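Long-range contacts in carbohydrate binding protein (Flavobacterium johnsoniae, PDB 3HZB), which binds calcium ions through a betagamma-crystallin domain and, as one part of a longer protein, may serve carbohydrate binding: residues Ile3-Asp8 against Ser39-Thr44; Cys9-Phe14 against Asn65-Cys70; Val33-Ile38 against Lys78-Arg83. One frame throughout, in Å; residues are numbered along the deposited sequence.

Contact 1. Residues Ile3-Asp8 against Ser39-Thr44. With CA (calcium ion), chain L; CA (calcium ion), chain K.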
ATOM      1  N   ILE B   3      -4.007  -7.119  -5.849  1.00 19.24           N
ATOM      2  CA  ILE B   3      -2.579  -7.213  -5.583  1.00 18.41           C
ATOM      3  C   ILE B   3      -1.786  -7.220  -6.882  1.00 16.55           C
ATOM      4  O   ILE B   3      -2.141  -7.908  -7.833  1.00 15.85           O
ATOM      5  CB  ILE B   3      -2.245  -8.488  -4.780  1.00 19.10           C
ATOM      6  CG1 ILE B   3      -2.840  -8.370  -3.370  1.00 21.54           C
ATOM      7  CG2 ILE B   3      -0.742  -8.691  -4.716  1.00 18.88           C
ATOM      8  CD1 ILE B   3      -2.627  -9.581  -2.508  1.00 23.01           C
ATOM      9  N   THR B   4      -0.724  -6.426  -6.925  1.00 14.35           N
ATOM     10  CA  THR B   4       0.126  -6.372  -8.102  1.00 13.44           C
ATOM     11  C   THR B   4       1.553  -6.668  -7.654  1.00 12.57           C
ATOM     12  O   THR B   4       2.040  -6.089  -6.688  1.00 12.28           O
ATOM     13  CB  THR B   4       0.072  -4.985  -8.780  1.00 14.56           C
ATOM     14  OG1 THR B   4      -1.278  -4.699  -9.167  1.00 15.69           O
ATOM     15  CG2 THR B   4       0.949  -4.970 -10.023  1.00 15.84           C
ATOM     16  N   VAL B   5       2.204  -7.599  -8.341  1.00 12.06           N
ATOM     17  CA  VAL B   5       3.574  -7.959  -8.008  1.00 12.01           C
ATOM     18  C   VAL B   5       4.484  -7.429  -9.108  1.00 14.23           C
ATOM     19  O   VAL B   5       4.202  -7.602 -10.294  1.00 14.97           O
ATOM     20  CB  VAL B   5       3.726  -9.486  -7.864  1.00 12.58           C
ATOM     21  CG1 VAL B   5       2.875  -9.961  -6.704  1.00 10.04           C
ATOM     22  CG2 VAL B   5       3.300 -10.194  -9.155  1.00 12.82           C
ATOM     23  N   TYR B   6       5.570  -6.777  -8.708  1.00 13.30           N
ATOM     24  CA  TYR B   6       6.488  -6.192  -9.674  1.00 13.29           C
ATOM     25  C   TYR B   6       7.844  -6.858  -9.723  1.00 12.76           C
ATOM     26  O   TYR B   6       8.356  -7.350  -8.712  1.00 13.30           O
ATOM     27  CB  TYR B   6       6.691  -4.702  -9.389  1.00 13.28           C
ATOM     28  CG  TYR B   6       5.425  -3.881  -9.414  1.00 12.70           C
ATOM     29  CD1 TYR B   6       4.560  -3.873  -8.323  1.00 15.03           C
ATOM     30  CD2 TYR B   6       5.097  -3.102 -10.524  1.00 13.01           C
ATOM     31  CE1 TYR B   6       3.401  -3.112  -8.329  1.00 14.41           C
ATOM     32  CE2 TYR B   6       3.932  -2.332 -10.542  1.00 14.67           C
ATOM     33  CZ  TYR B   6       3.092  -2.345  -9.438  1.00 15.35           C
ATOM     34  OH  TYR B   6       1.938  -1.600  -9.432  1.00 16.32           O
ATOM     35  N   LYS B   7       8.429  -6.842 -10.915  1.00 12.87           N
ATOM     36  CA  LYS B   7       9.737  -7.427 -11.136  1.00 12.22           C
ATOM     37  C   LYS B   7      10.810  -6.633 -10.397  1.00 13.40           C
ATOM     38  O   LYS B   7      11.705  -7.214  -9.820  1.00 10.75           O
ATOM     39  CB  LYS B   7      10.059  -7.454 -12.633  1.00 12.77           C
ATOM     40  CG  LYS B   7      11.372  -8.155 -12.983  1.00 13.90           C
ATOM     41  CD  LYS B   7      11.651  -8.061 -14.483  1.00 15.46           C
ATOM     42  CE  LYS B   7      12.889  -8.856 -14.872  1.00 17.02           C
ATOM     43  NZ  LYS B   7      12.642 -10.326 -14.794  1.00 16.62           N
ATOM     44  N   ASP B   8      10.715  -5.308 -10.411  1.00 12.92           N
ATOM     45  CA  ASP B   8      11.709  -4.471  -9.741  1.00 12.91           C
ATOM     46  C   ASP B   8      11.189  -3.769  -8.498  1.00 12.84           C
ATOM     47  O   ASP B   8       9.988  -3.713  -8.254  1.00 13.19           O
ATOM     48  CB  ASP B   8      12.242  -3.400 -10.699  1.00 12.16           C
ATOM     49  CG  ASP B   8      12.938  -3.987 -11.904  1.00 13.71           C
ATOM     50  OD1 ASP B   8      13.434  -5.128 -11.809  1.00 15.17           O
ATOM     51  OD2 ASP B   8      13.004  -3.299 -12.941  1.00 16.62           O
ATOM     52  N   SER B  39      10.093  -8.354  -6.705  1.00 13.14           N
ATOM     53  CA  SER B  39      10.823  -7.447  -5.815  1.00 13.59           C
ATOM     54  C   SER B  39       9.972  -6.441  -5.046  1.00 13.29           C
ATOM     55  O   SER B  39      10.413  -5.902  -4.035  1.00 14.26           O
ATOM     56  CB  SER B  39      11.896  -6.696  -6.594  1.00 12.79           C
ATOM     57  OG  SER B  39      12.962  -7.565  -6.894  1.00 10.97           O
ATOM     58  N   SER B  40       8.772  -6.157  -5.532  1.00 13.08           N
ATOM     59  CA  SER B  40       7.896  -5.236  -4.816  1.00 12.96           C
ATOM     60  C   SER B  40       6.447  -5.614  -5.083  1.00 13.59           C
ATOM     61  O   SER B  40       6.153  -6.341  -6.038  1.00 13.73           O
ATOM     62  CB  SER B  40       8.172  -3.771  -5.212  1.00 13.55           C
ATOM     63  OG  SER B  40       7.897  -3.502  -6.574  1.00 14.83           O
ATOM     64  N   LEU B  41       5.550  -5.148  -4.220  1.00 12.61           N
ATOM     65  CA  LEU B  41       4.135  -5.462  -4.364  1.00 13.80           C
ATOM     66  C   LEU B  41       3.227  -4.356  -3.870  1.00 12.33           C
ATOM     67  O   LEU B  41       3.508  -3.709  -2.867  1.00 12.99           O
ATOM     68  CB  LEU B  41       3.757  -6.710  -3.562  1.00 14.06           C
ATOM     69  CG  LEU B  41       4.491  -8.042  -3.627  1.00 16.79           C
ATOM     70  CD1 LEU B  41       5.790  -7.973  -2.835  1.00 14.48           C
ATOM     71  CD2 LEU B  41       3.582  -9.108  -3.025  1.00 15.11           C
ATOM     72  N   ARG B  42       2.127  -4.150  -4.582  1.00 13.17           N
ATOM     73  CA  ARG B  42       1.134  -3.179  -4.159  1.00 14.28           C
ATOM     74  C   ARG B  42       0.003  -4.055  -3.645  1.00 15.19           C
ATOM     75  O   ARG B  42      -0.362  -5.045  -4.281  1.00 13.64           O
ATOM     76  CB  ARG B  42       0.624  -2.337  -5.328  1.00 15.19           C
ATOM     77  CG  ARG B  42       1.530  -1.190  -5.742  1.00 15.04           C
ATOM     78  CD  ARG B  42       0.899  -0.426  -6.893  1.00 17.22           C
ATOM     79  NE  ARG B  42       1.782   0.595  -7.448  1.00 18.26           N
ATOM     80  CZ  ARG B  42       1.954   1.808  -6.932  1.00 18.18           C
ATOM     81  NH1 ARG B  42       1.298   2.172  -5.836  1.00 18.06           N
ATOM     82  NH2 ARG B  42       2.786   2.661  -7.517  1.00 18.04           N
ATOM     83  N   ILE B  43      -0.537  -3.718  -2.485  1.00 15.85           N
ATOM     84  CA  ILE B  43      -1.631  -4.510  -1.957  1.00 16.32           C
ATOM     85  C   ILE B  43      -2.794  -3.639  -1.514  1.00 16.27           C
ATOM     86  O   ILE B  43      -2.659  -2.768  -0.648  1.00 14.79           O
ATOM     87  CB  ILE B  43      -1.138  -5.446  -0.824  1.00 18.71           C
ATOM     88  CG1 ILE B  43      -2.215  -5.604   0.242  1.00 19.48           C
ATOM     89  CG2 ILE B  43       0.190  -4.968  -0.288  1.00 21.91           C
ATOM     90  CD1 ILE B  43      -1.835  -6.578   1.298  1.00 22.21           C
ATOM     91  N   THR B  44      -3.936  -3.863  -2.154  1.00 16.18           N
ATOM     92  CA  THR B  44      -5.140  -3.105  -1.864  1.00 16.48           C
ATOM     93  C   THR B  44      -5.674  -3.419  -0.476  1.00 17.25           C
ATOM     94  O   THR B  44      -5.748  -4.579  -0.062  1.00 15.75           O
ATOM     95  CB  THR B  44      -6.234  -3.386  -2.917  1.00 17.00           C
ATOM     96  OG1 THR B  44      -5.773  -2.948  -4.203  1.00 18.37           O
ATOM     97  CG2 THR B  44      -7.524  -2.649  -2.567  1.00 16.72           C
TER
HETATM   98 CA    CA L 107      13.522  -8.652  -9.069  1.00 13.88          CA
HETATM   99 CA    CA K 117      -2.078  -0.043  -1.260  1.00 17.07          CA
HETATM  100  O   HOH W   1      14.833  -6.369  -9.933  1.00 27.15           O
HETATM  101  O   HOH W   2      -3.023  -0.913  -3.832  1.00 19.11           O
HETATM  102  O   HOH W   3      15.953  -8.054  -8.248  1.00 17.30           O
HETATM  103  O   HOH W   4      14.621  -9.673 -11.190  1.00 16.08           O
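K7 and S39 meet at a calcium ion. The ion binds the carbonyl O of K7 at 2.4 Å. OG of S39 binds the same ion at 2.5 Å. D37 and D77 are its other protein ligands, and three waters share it. D8 OD1 takes a hydrogen bond from one of these waters, and N76 bonds to S39 OG, so both act from the second shell.

Beside the ion the pairing bulges, with S39 and S40 both facing Y6. S39 N donates to Y6 O at 2.8 Å in a nearly straight bond (177°), and S40 N reaches the same oxygen weakly. Y6 N donates back to S40 O. OG of S40 sits between its backbone N and carbonyl carbon (chi1 64°) and donates to D8 O at 2.7 Å.

Past the bulge the pairing is regular. V5 with L41 is a non-hydrogen-bonded pair, T4 with R42 a hydrogen-bonded one, and I3 with I43 again non-hydrogen-bonded. The R42 side chain crosses the Y6 ring obliquely, ring and guanidinium planes 71° apart. Y6 OH lies in plane at the guanidinium edge and takes a weak bond from R42 NE at 3.0 Å. R42 NH1 bonds to N65 of the second subunit. On the other face V5 and L41 lie side by side, V5 CG1 to L41 CD2 3.8 Å, and L41 packs on L51. At the far end I43 O binds a second calcium ion at 2.9 Å.

Strands 3-6 and 40-43 thus form an antiparallel pair with a classic beta bulge, set at a calcium site of the betagamma-crystallin fold.

Contact 2. Residues Cys9-Phe14 against Asn65-Cys70. With CA (calcium ion), chain K.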
ATOM      1  N   CYS B   9      12.114  -3.216  -7.721  1.00 14.59           N
ATOM      2  CA  CYS B   9      11.752  -2.479  -6.520  1.00 16.04           C
ATOM      3  C   CYS B   9      11.079  -1.174  -6.931  1.00 16.54           C
ATOM      4  O   CYS B   9      11.159  -0.772  -8.090  1.00 16.09           O
ATOM      5  CB  CYS B   9      13.005  -2.222  -5.671  1.00 17.97           C
ATOM      6  SG  CYS B   9      13.434  -3.710  -4.712  1.00 22.96           S
ATOM      7  N   ASN B  10      10.390  -0.535  -5.990  1.00 16.66           N
ATOM      8  CA  ASN B  10       9.701   0.723  -6.262  1.00 18.30           C
ATOM      9  C   ASN B  10       8.562   0.599  -7.269  1.00 17.95           C
ATOM     10  O   ASN B  10       8.295   1.523  -8.043  1.00 18.31           O
ATOM     11  CB  ASN B  10      10.706   1.772  -6.740  1.00 21.59           C
ATOM     12  CG  ASN B  10      11.691   2.157  -5.660  1.00 25.31           C
ATOM     13  OD1 ASN B  10      12.812   2.579  -5.948  1.00 29.22           O
ATOM     14  ND2 ASN B  10      11.275   2.024  -4.404  1.00 24.89           N
ATOM     15  N   TYR B  11       7.899  -0.555  -7.263  1.00 15.24           N
ATOM     16  CA  TYR B  11       6.754  -0.800  -8.138  1.00 16.45           C
ATOM     17  C   TYR B  11       7.008  -0.504  -9.615  1.00 16.26           C
ATOM     18  O   TYR B  11       6.242   0.219 -10.257  1.00 16.58           O
ATOM     19  CB  TYR B  11       5.556   0.018  -7.638  1.00 16.96           C
ATOM     20  CG  TYR B  11       5.459   0.050  -6.127  1.00 15.90           C
ATOM     21  CD1 TYR B  11       5.700   1.228  -5.414  1.00 14.87           C
ATOM     22  CD2 TYR B  11       5.188  -1.112  -5.405  1.00 16.10           C
ATOM     23  CE1 TYR B  11       5.681   1.245  -4.013  1.00 15.55           C
ATOM     24  CE2 TYR B  11       5.167  -1.107  -4.011  1.00 13.92           C
ATOM     25  CZ  TYR B  11       5.418   0.072  -3.320  1.00 14.53           C
ATOM     26  OH  TYR B  11       5.440   0.062  -1.942  1.00 14.39           O
ATOM     27  N   THR B  12       8.084  -1.074 -10.146  1.00 17.66           N
ATOM     28  CA  THR B  12       8.451  -0.889 -11.546  1.00 17.41           C
ATOM     29  C   THR B  12       8.826  -2.246 -12.141  1.00 16.44           C
ATOM     30  O   THR B  12       8.964  -3.231 -11.415  1.00 15.83           O
ATOM     31  CB  THR B  12       9.657   0.071 -11.694  1.00 17.93           C
ATOM     32  OG1 THR B  12      10.786  -0.464 -10.994  1.00 20.41           O
ATOM     33  CG2 THR B  12       9.321   1.444 -11.127  1.00 18.93           C
ATOM     34  N   GLY B  13       8.993  -2.291 -13.459  1.00 16.22           N
ATOM     35  CA  GLY B  13       9.341  -3.539 -14.117  1.00 15.12           C
ATOM     36  C   GLY B  13       8.093  -4.344 -14.424  1.00 15.18           C
ATOM     37  O   GLY B  13       6.996  -3.961 -14.021  1.00 16.36           O
ATOM     38  N   PHE B  14       8.252  -5.454 -15.136  1.00 13.69           N
ATOM     39  CA  PHE B  14       7.117  -6.294 -15.494  1.00 14.56           C
ATOM     40  C   PHE B  14       6.244  -6.585 -14.280  1.00 15.17           C
ATOM     41  O   PHE B  14       6.746  -6.983 -13.231  1.00 14.09           O
ATOM     42  CB  PHE B  14       7.585  -7.622 -16.080  1.00 15.16           C
ATOM     43  CG  PHE B  14       6.470  -8.446 -16.641  1.00 15.84           C
ATOM     44  CD1 PHE B  14       6.033  -8.245 -17.944  1.00 16.58           C
ATOM     45  CD2 PHE B  14       5.812  -9.381 -15.848  1.00 15.09           C
ATOM     46  CE1 PHE B  14       4.951  -8.963 -18.452  1.00 18.06           C
ATOM     47  CE2 PHE B  14       4.733 -10.100 -16.344  1.00 17.05           C
ATOM     48  CZ  PHE B  14       4.300  -9.892 -17.648  1.00 17.81           C
ATOM     49  N   ASN B  65       0.877  -7.309   3.918  1.00 16.99           N
ATOM     50  CA  ASN B  65      -0.455  -6.732   4.068  1.00 17.37           C
ATOM     51  C   ASN B  65      -0.533  -5.230   3.800  1.00 17.18           C
ATOM     52  O   ASN B  65      -1.527  -4.586   4.135  1.00 15.43           O
ATOM     53  CB  ASN B  65      -1.009  -7.040   5.460  1.00 21.03           C
ATOM     54  CG  ASN B  65       0.007  -6.806   6.549  1.00 23.17           C
ATOM     55  OD1 ASN B  65       0.714  -5.802   6.541  1.00 24.98           O
ATOM     56  ND2 ASN B  65       0.081  -7.730   7.500  1.00 25.75           N
ATOM     57  N   SER B  66       0.518  -4.690   3.191  1.00 16.12           N
ATOM     58  CA  SER B  66       0.588  -3.274   2.833  1.00 15.92           C
ATOM     59  C   SER B  66       1.689  -3.174   1.781  1.00 15.18           C
ATOM     60  O   SER B  66       2.577  -4.028   1.735  1.00 14.68           O
ATOM     61  CB  SER B  66       0.928  -2.413   4.057  1.00 15.91           C
ATOM     62  OG  SER B  66       2.196  -2.749   4.594  1.00 13.94           O
ATOM     63  N   ASP B  67       1.621  -2.158   0.925  1.00 15.71           N
ATOM     64  CA  ASP B  67       2.619  -1.989  -0.131  1.00 14.32           C
ATOM     65  C   ASP B  67       4.040  -2.168   0.391  1.00 15.23           C
ATOM     66  O   ASP B  67       4.402  -1.614   1.432  1.00 13.16           O
ATOM     67  CB  ASP B  67       2.511  -0.597  -0.770  1.00 14.52           C
ATOM     68  CG  ASP B  67       1.177  -0.357  -1.438  1.00 14.98           C
ATOM     69  OD1 ASP B  67       0.467  -1.340  -1.729  1.00 14.06           O
ATOM     70  OD2 ASP B  67       0.842   0.823  -1.687  1.00 17.57           O
ATOM     71  N   ASN B  68       4.838  -2.945  -0.336  1.00 14.77           N
ATOM     72  CA  ASN B  68       6.233  -3.180   0.027  1.00 14.75           C
ATOM     73  C   ASN B  68       7.037  -2.793  -1.209  1.00 15.56           C
ATOM     74  O   ASN B  68       6.982  -3.471  -2.234  1.00 12.98           O
ATOM     75  CB  ASN B  68       6.466  -4.653   0.363  1.00 16.31           C
ATOM     76  CG  ASN B  68       7.832  -4.900   0.972  1.00 16.57           C
ATOM     77  OD1 ASN B  68       8.855  -4.515   0.407  1.00 16.51           O
ATOM     78  ND2 ASN B  68       7.854  -5.550   2.129  1.00 17.36           N
ATOM     79  N   SER B  69       7.779  -1.697  -1.104  1.00 14.65           N
ATOM     80  CA  SER B  69       8.553  -1.185  -2.228  1.00 13.84           C
ATOM     81  C   SER B  69       9.829  -1.945  -2.574  1.00 14.58           C
ATOM     82  O   SER B  69      10.411  -1.716  -3.631  1.00 15.70           O
ATOM     83  CB  SER B  69       8.906   0.283  -1.980  1.00 14.01           C
ATOM     84  OG  SER B  69       9.719   0.404  -0.826  1.00 14.46           O
ATOM     85  N   CYS B  70      10.273  -2.841  -1.702  1.00 14.93           N
ATOM     86  CA  CYS B  70      11.496  -3.588  -1.980  1.00 16.16           C
ATOM     87  C   CYS B  70      11.670  -4.691  -0.950  1.00 16.88           C
ATOM     88  O   CYS B  70      12.050  -4.429   0.193  1.00 16.04           O
ATOM     89  CB  CYS B  70      12.690  -2.632  -1.929  1.00 20.34           C
ATOM     90  SG  CYS B  70      14.159  -3.039  -2.939  1.00 26.21           S
TER
HETATM   91 CA    CA K 117      -2.078  -0.043  -1.260  1.00 17.07          CA
HETATM   92  O   HOH W   2      -3.023  -0.913  -3.832  1.00 19.11           O
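C9 and C70 are joined by a disulfide, SG to SG 2.0 Å. Its torsion about the S-S bond is 80°, close to the relaxed value near 90°. C70 SG lies anti to its backbone N (chi1 -152°) and C9 SG anti to its own carbonyl carbon, which places the two sulfurs where they can join. They come from loops far apart in sequence.

One backbone hydrogen bond runs next to the disulfide. N10 N donates to S69 O at 2.6 Å, nearly straight and in the plane of the carbonyl. Each loop also has a bond of its own. T12 OG1 donates to C9 O at 2.9 Å, which ties the first loop back on itself. C70 N donates to N68 OD1 at 3.0 Å, an Asx turn that shapes the chain just before the cysteine.

Packing is carried by Y11. Its ring is directed at the loop 67-69. Y11 OH lies 3.2 Å from CB of D67, and Y11 CZ is 3.5 Å from CA of S69. The Y11 OH is also near S69 N, but the angle is too poor for a hydrogen bond. The Y11 and D67 side chains cross at about a right angle. Y11 also makes a cation-pi contact with R42 and packs on S66 of the second subunit.

The metal contact belongs to D67. Its OD1 binds a calcium ion at 2.9 Å, a site shared with I43 and with the same two residues of the second subunit. This is a subunit boundary.

The contact lies near the surface. It fastens the loop between strands 3-6 and 15-18 to the loop between strands 60-64 and 81-86, and N68 bonds to L41 of strand 40-43.

Contact 3. Residues Val33-Ile38 against Lys78-Arg83. With CA (calcium ion), chain M; CA (calcium ion), chain L.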
ATOM      1  N   VAL B  33       4.866 -13.747 -14.852  1.00 12.81           N
ATOM      2  CA  VAL B  33       5.652 -13.524 -13.644  1.00 13.32           C
ATOM      3  C   VAL B  33       6.616 -14.691 -13.457  1.00 13.12           C
ATOM      4  O   VAL B  33       6.206 -15.851 -13.477  1.00 13.18           O
ATOM      5  CB  VAL B  33       4.731 -13.399 -12.409  1.00 13.74           C
ATOM      6  CG1 VAL B  33       5.563 -13.206 -11.146  1.00 14.72           C
ATOM      7  CG2 VAL B  33       3.774 -12.229 -12.601  1.00 14.69           C
ATOM      8  N   LEU B  34       7.895 -14.378 -13.268  1.00 12.24           N
ATOM      9  CA  LEU B  34       8.931 -15.396 -13.113  1.00 12.50           C
ATOM     10  C   LEU B  34       9.256 -15.820 -11.688  1.00 12.55           C
ATOM     11  O   LEU B  34       8.978 -15.109 -10.722  1.00 13.43           O
ATOM     12  CB  LEU B  34      10.225 -14.918 -13.776  1.00 12.93           C
ATOM     13  CG  LEU B  34      10.226 -14.737 -15.295  1.00 13.05           C
ATOM     14  CD1 LEU B  34      11.425 -13.890 -15.708  1.00 13.69           C
ATOM     15  CD2 LEU B  34      10.270 -16.101 -15.975  1.00 13.67           C
ATOM     16  N   ASN B  35       9.867 -16.994 -11.587  1.00 12.87           N
ATOM     17  CA  ASN B  35      10.292 -17.563 -10.319  1.00 12.01           C
ATOM     18  C   ASN B  35      11.459 -16.731  -9.780  1.00 12.05           C
ATOM     19  O   ASN B  35      12.206 -16.147 -10.566  1.00 14.13           O
ATOM     20  CB  ASN B  35      10.756 -19.002 -10.547  1.00 12.24           C
ATOM     21  CG  ASN B  35      11.157 -19.691  -9.268  1.00 13.10           C
ATOM     22  OD1 ASN B  35      12.305 -20.120  -9.104  1.00 14.95           O
ATOM     23  ND2 ASN B  35      10.212 -19.807  -8.350  1.00 10.63           N
ATOM     24  N   ASP B  36      11.607 -16.669  -8.454  1.00 11.97           N
ATOM     25  CA  ASP B  36      12.705 -15.930  -7.820  1.00 12.51           C
ATOM     26  C   ASP B  36      12.954 -14.625  -8.559  1.00 11.45           C
ATOM     27  O   ASP B  36      14.081 -14.341  -8.959  1.00 11.65           O
ATOM     28  CB  ASP B  36      13.988 -16.770  -7.852  1.00 13.24           C
ATOM     29  CG  ASP B  36      13.880 -18.023  -7.020  1.00 13.99           C
ATOM     30  OD1 ASP B  36      12.819 -18.207  -6.401  1.00 12.76           O
ATOM     31  OD2 ASP B  36      14.846 -18.818  -6.978  1.00 13.48           O
ATOM     32  N   ASP B  37      11.904 -13.827  -8.720  1.00 12.16           N
ATOM     33  CA  ASP B  37      12.014 -12.593  -9.492  1.00 13.40           C
ATOM     34  C   ASP B  37      11.262 -11.392  -8.918  1.00 12.92           C
ATOM     35  O   ASP B  37      11.641 -10.257  -9.167  1.00 12.89           O
ATOM     36  CB  ASP B  37      11.508 -12.876 -10.913  1.00 14.70           C
ATOM     37  CG  ASP B  37      11.891 -11.799 -11.911  1.00 17.13           C
ATOM     38  OD1 ASP B  37      10.993 -11.323 -12.633  1.00 19.95           O
ATOM     39  OD2 ASP B  37      13.083 -11.445 -11.990  1.00 17.77           O
ATOM     40  N   ILE B  38      10.190 -11.625  -8.172  1.00 11.51           N
ATOM     41  CA  ILE B  38       9.422 -10.514  -7.616  1.00 12.47           C
ATOM     42  C   ILE B  38      10.234  -9.679  -6.626  1.00 12.63           C
ATOM     43  O   ILE B  38      10.983 -10.226  -5.813  1.00 14.09           O
ATOM     44  CB  ILE B  38       8.129 -11.034  -6.940  1.00 11.72           C
ATOM     45  CG1 ILE B  38       7.231 -11.683  -7.999  1.00 15.83           C
ATOM     46  CG2 ILE B  38       7.394  -9.889  -6.250  1.00 15.08           C
ATOM     47  CD1 ILE B  38       6.012 -12.407  -7.431  1.00 16.28           C
ATOM     48  N   LYS B  78      13.067 -14.395  -4.522  1.00 14.05           N
ATOM     49  CA  LYS B  78      12.987 -15.709  -3.903  1.00 13.44           C
ATOM     50  C   LYS B  78      11.573 -16.290  -3.915  1.00 13.27           C
ATOM     51  O   LYS B  78      11.389 -17.459  -3.628  1.00 13.48           O
ATOM     52  CB  LYS B  78      13.475 -15.638  -2.449  1.00 16.88           C
ATOM     53  CG  LYS B  78      14.954 -15.333  -2.282  1.00 18.72           C
ATOM     54  CD  LYS B  78      15.808 -16.470  -2.814  1.00 22.24           C
ATOM     55  CE  LYS B  78      17.292 -16.204  -2.615  1.00 24.84           C
ATOM     56  NZ  LYS B  78      18.112 -17.282  -3.242  1.00 29.62           N
ATOM     57  N   VAL B  79      10.571 -15.485  -4.237  1.00 12.98           N
ATOM     58  CA  VAL B  79       9.200 -15.990  -4.231  1.00 12.62           C
ATOM     59  C   VAL B  79       8.931 -16.994  -5.350  1.00 12.46           C
ATOM     60  O   VAL B  79       9.237 -16.733  -6.518  1.00 11.22           O
ATOM     61  CB  VAL B  79       8.192 -14.822  -4.311  1.00 11.35           C
ATOM     62  CG1 VAL B  79       6.766 -15.360  -4.378  1.00 14.14           C
ATOM     63  CG2 VAL B  79       8.351 -13.927  -3.082  1.00 12.79           C
ATOM     64  N   SER B  80       8.365 -18.145  -4.981  1.00 11.16           N
ATOM     65  CA  SER B  80       8.052 -19.207  -5.938  1.00 10.64           C
ATOM     66  C   SER B  80       6.570 -19.536  -6.047  1.00 11.66           C
ATOM     67  O   SER B  80       6.143 -20.204  -6.990  1.00 12.05           O
ATOM     68  CB  SER B  80       8.835 -20.470  -5.597  1.00 12.58           C
ATOM     69  OG  SER B  80      10.195 -20.289  -5.928  1.00 12.94           O
ATOM     70  N   SER B  81       5.791 -19.088  -5.067  1.00 11.96           N
ATOM     71  CA  SER B  81       4.347 -19.280  -5.081  1.00 11.50           C
ATOM     72  C   SER B  81       3.716 -18.269  -4.136  1.00 11.66           C
ATOM     73  O   SER B  81       4.358 -17.793  -3.193  1.00 11.53           O
ATOM     74  CB  SER B  81       3.953 -20.721  -4.713  1.00 11.92           C
ATOM     75  OG  SER B  81       4.415 -21.104  -3.436  1.00 11.37           O
ATOM     76  N   ILE B  82       2.461 -17.931  -4.408  1.00 11.87           N
ATOM     77  CA  ILE B  82       1.746 -16.936  -3.623  1.00 12.65           C
ATOM     78  C   ILE B  82       0.277 -17.278  -3.463  1.00 13.18           C
ATOM     79  O   ILE B  82      -0.327 -17.904  -4.336  1.00 12.84           O
ATOM     80  CB  ILE B  82       1.803 -15.556  -4.318  1.00 12.06           C
ATOM     81  CG1 ILE B  82       3.254 -15.130  -4.527  1.00 12.88           C
ATOM     82  CG2 ILE B  82       1.044 -14.523  -3.504  1.00 15.54           C
ATOM     83  CD1 ILE B  82       3.396 -13.868  -5.357  1.00 14.82           C
ATOM     84  N   ARG B  83      -0.291 -16.855  -2.340  1.00 12.86           N
ATOM     85  CA  ARG B  83      -1.700 -17.056  -2.070  1.00 13.18           C
ATOM     86  C   ARG B  83      -2.240 -15.708  -1.624  1.00 14.18           C
ATOM     87  O   ARG B  83      -1.660 -15.049  -0.757  1.00 14.24           O
ATOM     88  CB  ARG B  83      -1.913 -18.114  -0.986  1.00 13.38           C
ATOM     89  CG  ARG B  83      -1.519 -19.518  -1.432  1.00 16.68           C
ATOM     90  CD  ARG B  83      -1.745 -20.524  -0.329  1.00 16.48           C
ATOM     91  NE  ARG B  83      -3.149 -20.589   0.061  1.00 16.89           N
ATOM     92  CZ  ARG B  83      -3.565 -20.602   1.323  1.00 19.12           C
ATOM     93  NH1 ARG B  83      -2.677 -20.551   2.310  1.00 19.33           N
ATOM     94  NH2 ARG B  83      -4.865 -20.669   1.596  1.00 18.98           N
TER
HETATM   95 CA    CA M 108      12.209 -19.712  -4.459  1.00 14.02          CA
HETATM   96 CA    CA L 107      13.522  -8.652  -9.069  1.00 13.88          CA
HETATM   97  O   HOH W   5       9.084 -14.339  -8.041  1.00 11.94           O
HETATM   98  O   HOH W   6      12.703 -21.671  -6.579  1.00 21.92           O
HETATM   99  O   HOH W   7      14.690 -20.824  -5.178  1.00 29.71           O
HETATM  100  O   HOH W   4      14.621  -9.673 -11.190  1.00 16.08           O
HETATM  101  O   HOH W   8      10.585 -12.571  -4.676  1.00 12.23           O
HETATM  102  O   HOH W   3      15.953  -8.054  -8.248  1.00 17.30           O
HETATM  103  O   HOH W   1      14.833  -6.369  -9.933  1.00 27.15           O
HETATM  104  O   HOH W   9      13.687 -19.424  -2.274  1.00 16.69           O
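D36 and K78 present two oxygens side by side, and both face one calcium ion. D36 OD1 is 3.2 Å from K78 O. They are not hydrogen-bonded; both bind the ion. D36 OD1 binds it at 2.5 Å and S80 OG at 2.6 Å. Q53 O and waters share the site. D36 has a left-handed backbone conformation (phi 40°, psi 54°) in its loop.

S80 OG has a second neighbour in N35. ND2 of N35 approaches it at 2.5 Å, a distance so short that the bond's geometry is doubtful. A water also joins N35 OD1 to S80 OG.

D36 N donates to V79 O at 3.1 Å from 37° above the carbonyl plane. A water donates to the same V79 oxygen and to L34 O, and accepts from I38 N. Another links I38 O to V79 N. Water thus adds to the direct bond and the calcium.

Below the polar layer I38 and I82 meet tip to tip, CD1 to CD1 3.6 Å. I38 also packs on V5 and I82 on A49, so this end lies between the sheets.

D37 O, next in sequence, binds a different calcium ion, the one K7, S39 and D77 also bind. Adjacent aspartates thus serve two sites, as in the paired betagamma-crystallin calcium motif. Calcium probably offsets the repulsion among these oxygens and helps hold the loops together.

From the N terminus, strand 3-6 comes first. Contact 1 brings strand 40-43 back beside it and closes a loop that holds strands 15-18 and 21-23 and helix 25-29. The chain just after it, 9-14, meets 65-70 in contact 2, which closes a longer loop. Segment 33-38 meets 78-83 last, in contact 3. The segments alternate along the chain, so all three contacts cross and none nests. Contacts 1 and 2 touch through D67 and I43 and share a calcium ion. Contacts 1 and 3 share another, and K7 NZ forms a salt bridge with D37 OD1. Contact 1 pairs strands of the three-stranded sheet; contacts 2 and 3 join its loops to the four-stranded one.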